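Local coordinates for cellulosome anchoring protein cohesin region (Clostridium thermocellum, PDB 4DH2) that binds a type I dockerin through its cohesin domain in cellulosomal cell adhesion, and may also bind carbohydrate, at residues A[68-73]-A[102-107]; A[89-94]-A[109-114]. All coordinates share one frame; numbering follows the deposited sequence.

Contact 1: residues A[68-73]-A[102-107]. With SO4 (sulfate ion), chain G.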
loop_
_atom_site.group_PDB
_atom_site.type_symbol
_atom_site.label_atom_id
_atom_site.label_comp_id
_atom_site.label_asym_id
_atom_site.label_seq_id
_atom_site.Cartn_x
_atom_site.Cartn_y
_atom_site.Cartn_z
ATOM N N GLY A 68 1.455 -1.740 -11.878
ATOM C CA GLY A 68 1.386 -2.865 -12.786
ATOM C C GLY A 68 0.179 -2.760 -13.696
ATOM O O GLY A 68 -0.682 -1.884 -13.510
ATOM N N SER A 69 0.087 -3.685 -14.655
ATOM C CA SER A 69 -0.974 -3.646 -15.660
ATOM C C SER A 69 -2.357 -3.863 -15.080
ATOM O O SER A 69 -3.351 -3.453 -15.687
ATOM C CB SER A 69 -0.733 -4.690 -16.751
ATOM O OG SER A 69 -0.939 -5.989 -16.252
ATOM N N ILE A 70 -2.471 -4.511 -13.925
ATOM C CA ILE A 70 -3.813 -4.744 -13.404
ATOM C C ILE A 70 -4.398 -3.548 -12.662
ATOM O O ILE A 70 -5.601 -3.532 -12.349
ATOM C CB ILE A 70 -3.895 -5.989 -12.502
ATOM C CG1 ILE A 70 -3.199 -5.749 -11.156
ATOM C CG2 ILE A 70 -3.280 -7.207 -13.218
ATOM C CD1 ILE A 70 -3.248 -6.999 -10.237
ATOM N N ILE A 71 -3.564 -2.551 -12.390
ATOM C CA ILE A 71 -4.008 -1.327 -11.745
ATOM C C ILE A 71 -4.830 -0.507 -12.741
ATOM O O ILE A 71 -4.370 -0.226 -13.860
ATOM C CB ILE A 71 -2.797 -0.488 -11.289
ATOM C CG1 ILE A 71 -1.886 -1.287 -10.320
ATOM C CG2 ILE A 71 -3.265 0.837 -10.681
ATOM C CD1 ILE A 71 -2.581 -1.749 -9.062
ATOM N N THR A 72 -6.040 -0.132 -12.345
ATOM C CA THR A 72 -6.927 0.671 -13.186
ATOM C C THR A 72 -6.586 2.136 -12.984
ATOM O O THR A 72 -6.102 2.516 -11.922
ATOM C CB THR A 72 -8.378 0.447 -12.808
ATOM O OG1 THR A 72 -8.531 0.705 -11.415
ATOM C CG2 THR A 72 -8.817 -0.984 -13.107
ATOM N N ASP A 73 -6.839 2.955 -14.006
ATOM C CA ASP A 73 -6.580 4.394 -13.961
ATOM C C ASP A 73 -5.551 4.834 -12.934
ATOM O O ASP A 73 -5.892 5.605 -12.005
ATOM C CB ASP A 73 -7.909 5.141 -13.720
ATOM C CG ASP A 73 -7.832 6.632 -14.042
ATOM O OD1 ASP A 73 -6.888 7.065 -14.746
ATOM O OD2 ASP A 73 -8.748 7.368 -13.588
ATOM N N GLY A 102 -13.746 0.734 -11.783
ATOM C CA GLY A 102 -12.313 0.564 -11.869
ATOM C C GLY A 102 -11.796 -0.344 -10.760
ATOM O O GLY A 102 -10.709 -0.108 -10.217
ATOM N N LEU A 103 -12.584 -1.363 -10.415
ATOM C CA LEU A 103 -12.145 -2.339 -9.413
ATOM C C LEU A 103 -11.108 -3.243 -10.009
ATOM O O LEU A 103 -11.123 -3.518 -11.217
ATOM C CB LEU A 103 -13.328 -3.196 -8.942
ATOM C CG LEU A 103 -14.557 -2.425 -8.446
ATOM C CD1 LEU A 103 -15.737 -3.363 -8.193
ATOM C CD2 LEU A 103 -14.230 -1.579 -7.196
ATOM N N ILE A 104 -10.205 -3.750 -9.178
ATOM C CA ILE A 104 -9.233 -4.703 -9.689
ATOM C C ILE A 104 -9.825 -6.108 -9.604
ATOM O O ILE A 104 -10.138 -6.579 -8.510
ATOM C CB ILE A 104 -7.908 -4.641 -8.925
ATOM C CG1 ILE A 104 -7.283 -3.256 -9.083
ATOM C CG2 ILE A 104 -6.933 -5.708 -9.431
ATOM C CD1 ILE A 104 -6.080 -3.048 -8.209
ATOM N N LYS A 105 -10.003 -6.744 -10.770
ATOM C CA LYS A 105 -10.694 -8.040 -10.867
ATOM C C LYS A 105 -9.847 -9.115 -11.524
ATOM O O LYS A 105 -10.302 -10.250 -11.696
ATOM C CB LYS A 105 -11.980 -7.899 -11.689
ATOM C CG LYS A 105 -12.995 -6.965 -11.068
ATOM C CD LYS A 105 -14.214 -6.809 -11.983
ATOM C CE LYS A 105 -15.332 -6.106 -11.266
ATOM N NZ LYS A 105 -16.514 -5.836 -12.172
ATOM N N THR A 106 -8.620 -8.748 -11.887
ATOM C CA THR A 106 -7.741 -9.577 -12.698
ATOM C C THR A 106 -6.414 -9.896 -12.005
ATOM O O THR A 106 -5.839 -9.030 -11.358
ATOM C CB THR A 106 -7.421 -8.819 -13.984
ATOM O OG1 THR A 106 -8.649 -8.536 -14.663
ATOM C CG2 THR A 106 -6.511 -9.648 -14.890
ATOM N N ASP A 107 -5.919 -11.129 -12.165
ATOM C CA ASP A 107 -4.632 -11.528 -11.607
ATOM C C ASP A 107 -3.494 -10.939 -12.425
ATOM O O ASP A 107 -3.618 -10.755 -13.632
ATOM C CB ASP A 107 -4.468 -13.040 -11.637
ATOM C CG ASP A 107 -5.379 -13.751 -10.691
ATOM O OD1 ASP A 107 -6.233 -13.071 -10.098
ATOM O OD2 ASP A 107 -5.244 -14.993 -10.547
HETATM S S SO4 G . -7.837 2.211 -17.305
HETATM O O1 SO4 G . -8.139 1.923 -18.704
HETATM O O2 SO4 G . -8.273 3.570 -16.987
HETATM O O3 SO4 G . -8.552 1.235 -16.483
HETATM O O4 SO4 G . -6.396 2.108 -17.083
#

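Contact 2: residues A[89-94]-A[109-114]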
loop_
_atom_site.group_PDB
_atom_site.type_symbol
_atom_site.label_atom_id
_atom_site.label_comp_id
_atom_site.label_asym_id
_atom_site.label_seq_id
_atom_site.Cartn_x
_atom_site.Cartn_y
_atom_site.Cartn_z
ATOM N N ILE A 89 8.379 0.487 1.475
ATOM C CA ILE A 89 7.644 0.978 0.331
ATOM C C ILE A 89 6.168 0.755 0.607
ATOM O O ILE A 89 5.721 -0.382 0.863
ATOM C CB ILE A 89 7.986 0.228 -0.939
ATOM C CG1 ILE A 89 9.500 0.132 -1.139
ATOM C CG2 ILE A 89 7.299 0.901 -2.118
ATOM C CD1 ILE A 89 9.855 -0.722 -2.306
ATOM N N VAL A 90 5.410 1.837 0.581
ATOM C CA VAL A 90 3.985 1.784 0.898
ATOM C C VAL A 90 3.188 2.057 -0.376
ATOM O O VAL A 90 3.510 2.967 -1.147
ATOM C CB VAL A 90 3.606 2.808 1.981
ATOM C CG1 VAL A 90 2.202 2.554 2.484
ATOM C CG2 VAL A 90 4.587 2.717 3.140
ATOM N N PHE A 91 2.170 1.239 -0.604
ATOM C CA PHE A 91 1.298 1.386 -1.758
ATOM C C PHE A 91 -0.110 1.714 -1.280
ATOM O O PHE A 91 -0.564 1.199 -0.263
ATOM C CB PHE A 91 1.204 0.075 -2.533
ATOM C CG PHE A 91 2.507 -0.416 -3.054
ATOM C CD1 PHE A 91 2.922 -0.056 -4.323
ATOM C CD2 PHE A 91 3.306 -1.239 -2.300
ATOM C CE1 PHE A 91 4.139 -0.511 -4.822
ATOM C CE2 PHE A 91 4.518 -1.701 -2.804
ATOM C CZ PHE A 91 4.910 -1.328 -4.075
ATOM N N LEU A 92 -0.792 2.572 -2.031
ATOM C CA LEU A 92 -2.200 2.830 -1.810
ATOM C C LEU A 92 -2.926 2.848 -3.149
ATOM O O LEU A 92 -2.580 3.619 -4.075
ATOM C CB LEU A 92 -2.375 4.153 -1.095
ATOM C CG LEU A 92 -3.843 4.492 -0.809
ATOM C CD1 LEU A 92 -4.444 3.546 0.244
ATOM C CD2 LEU A 92 -3.915 5.932 -0.348
ATOM N N PHE A 93 -3.961 2.021 -3.241
ATOM C CA PHE A 93 -4.823 1.992 -4.409
ATOM C C PHE A 93 -6.250 2.223 -3.994
ATOM O O PHE A 93 -6.690 1.692 -2.979
ATOM C CB PHE A 93 -4.738 0.627 -5.086
ATOM C CG PHE A 93 -5.790 0.427 -6.124
ATOM C CD1 PHE A 93 -5.598 0.876 -7.416
ATOM C CD2 PHE A 93 -6.992 -0.161 -5.795
ATOM C CE1 PHE A 93 -6.600 0.737 -8.377
ATOM C CE2 PHE A 93 -8.010 -0.301 -6.739
ATOM C CZ PHE A 93 -7.810 0.156 -8.046
ATOM N N ASP A 94 -6.981 3.021 -4.776
ATOM C CA ASP A 94 -8.399 3.174 -4.589
ATOM C C ASP A 94 -9.008 3.510 -5.952
ATOM O O ASP A 94 -8.495 4.362 -6.665
ATOM C CB ASP A 94 -8.696 4.318 -3.625
ATOM C CG ASP A 94 -10.166 4.629 -3.509
ATOM O OD1 ASP A 94 -10.935 3.710 -3.155
ATOM O OD2 ASP A 94 -10.582 5.804 -3.783
ATOM N N VAL A 109 0.463 -8.478 -12.386
ATOM C CA VAL A 109 1.405 -7.607 -11.707
ATOM C C VAL A 109 0.702 -6.341 -11.235
ATOM O O VAL A 109 0.059 -5.647 -12.031
ATOM C CB VAL A 109 2.578 -7.228 -12.645
ATOM C CG1 VAL A 109 3.450 -6.168 -12.005
ATOM C CG2 VAL A 109 3.371 -8.476 -12.996
ATOM N N PHE A 110 0.790 -6.058 -9.931
ATOM C CA PHE A 110 0.188 -4.841 -9.383
ATOM C C PHE A 110 1.192 -3.703 -9.243
ATOM O O PHE A 110 0.800 -2.529 -9.181
ATOM C CB PHE A 110 -0.526 -5.106 -8.038
ATOM C CG PHE A 110 0.397 -5.206 -6.836
ATOM C CD1 PHE A 110 0.738 -4.083 -6.100
ATOM C CD2 PHE A 110 0.856 -6.439 -6.407
ATOM C CE1 PHE A 110 1.529 -4.195 -4.964
ATOM C CE2 PHE A 110 1.631 -6.558 -5.287
ATOM C CZ PHE A 110 1.984 -5.429 -4.563
ATOM N N ALA A 111 2.477 -4.029 -9.197
ATOM C CA ALA A 111 3.506 -2.998 -9.164
ATOM C C ALA A 111 4.839 -3.597 -9.561
ATOM O O ALA A 111 5.055 -4.805 -9.433
ATOM C CB ALA A 111 3.586 -2.372 -7.814
ATOM N N LYS A 112 5.730 -2.755 -10.072
ATOM C CA LYS A 112 7.086 -3.193 -10.343
ATOM C C LYS A 112 8.028 -2.254 -9.609
ATOM O O LYS A 112 7.905 -1.020 -9.720
ATOM C CB LYS A 112 7.376 -3.122 -11.850
ATOM C CG LYS A 112 6.617 -4.127 -12.678
ATOM C CD LYS A 112 6.986 -3.998 -14.163
ATOM C CE LYS A 112 6.365 -5.129 -14.992
ATOM N NZ LYS A 112 4.935 -4.871 -15.386
ATOM N N LEU A 113 8.992 -2.825 -8.891
ATOM C CA LEU A 113 10.011 -2.030 -8.251
ATOM C C LEU A 113 11.200 -2.009 -9.196
ATOM O O LEU A 113 11.500 -3.025 -9.797
ATOM C CB LEU A 113 10.489 -2.720 -7.001
ATOM C CG LEU A 113 9.402 -3.089 -5.991
ATOM C CD1 LEU A 113 10.044 -3.720 -4.781
ATOM C CD2 LEU A 113 8.613 -1.860 -5.635
ATOM N N THR A 114 11.871 -0.875 -9.324
ATOM C CA THR A 114 13.159 -0.857 -10.006
ATOM C C THR A 114 14.176 -0.614 -8.924
ATOM O O THR A 114 14.139 0.427 -8.254
ATOM C CB THR A 114 13.231 0.276 -11.062
ATOM O OG1 THR A 114 12.177 0.111 -12.016
ATOM C CG2 THR A 114 14.587 0.260 -11.789
#

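Contact 1: residues A[68-73]-A[102-107]
The hydroxyl of T72 bonds to the carbonyl of G102, with OG1 2.6 Å from O, and so joins two loops at one end of the cohesin β-sandwich. Its torsion (chi1 55°) sets OG1 between the backbone N and the carbonyl carbon, where the hydroxyl approaches G102 O at a C=O...OG1 angle of 126° and tilted 31° from the carbonyl plane. N77 ND2 is a further hydrogen-bond partner of this OG1. Beyond this polar end the loops are held by isoleucines. The side chain of I70, extended about CB-CG1, crosses that of I104 at about a right angle, and its CD1 comes to 4.0 Å from I104 CG2. I71 meets I104 through the terminal methyls, I71 CD1 lying 3.8 Å from I104 CD1 with the side chains oblique to each other, although the CB of I71 points away from the 102-107 loop. I104 thus packs against two consecutive residues of a type I turn, G68 to I71, closed by the I71 N to G68 O bond. F93 of strand 88-94 touches I71, T72 and I104 and links this patch to the core. A sulfate, probably from the crystallisation liquor, sits by D73 N through a weak hydrogen bond. Farther along, I70 covers the T106 carbonyl, whose oxygen is buried without a polar partner: I70 CD1 lies 3.5 Å from T106 O.

Contact 2: residues A[89-94]-A[109-114]
The ring of F91 takes the edge of the F110 ring on one face, while L113 CD2 lies at its rim, near the ring plane. This is a T-shaped aromatic pair: the centroids are 5.5 Å apart, the planes stand at 75°, and F110 CE1 sits 4.2 Å above the plane of F91, over its centre. The methyl of A111 approaches obliquely, with CB 3.6 Å from F91 CE1, so that three residues of one segment touch a single phenylalanine. L113 CG lies anti to the carbonyl carbon (chi1 -55°), which carries the branched end of L113 toward the opposing strand even though its CB does not point there. At that end it meets I89 tip to tip, I89 CD1 being 3.7 Å from L113 CD2; the same CD2 also lies 4.1 Å from F91 CZ and so touches both I89 and F91. The contact is wholly apolar and buried, as expected of the hydrophobic core between the two sheets of the cohesin β-sandwich. The axes of 89-94 and 111-114 come within 10.7 Å, their directions 153° apart, roughly antiparallel but too far from each other for backbone pairing. F110 and A111 both face L36 in a classic β bulge, where the chain turns a corner, and the F110 ring also stacks with F38. Strand 31-39 supplies L36 against F91 and F110, and strand 60-67 brings V65 to I89 and F91. Within its own sheet strand 88-94 is hydrogen-bonded to strands 48-54 and 78-83, and its V90, L92 and D94 meet the dockerin chain, D94 through a salt bridge to K25 of that chain.

How the contacts relate
The centre of contact 2 lies about 5 Å from that of the chain and the centre of contact 1 about 14 Å, toward one end of the same cohesin domain; the two contact centres are about 12 Å apart. Along the sequence the segments alternate: 68-73 follows strand 60-67, 89-94 comes next, 102-107 follows that strand, and 109-114 begins after one intervening residue. The two contacts touch, most closely where G68 N is 2.9 Å from F110 O, a probable hydrogen bond; T72 OG1 also packs on F93 CZ. The loops of contact 1 thus lie beside the F93 end of strand 88-94, the strand that also meets the dockerin.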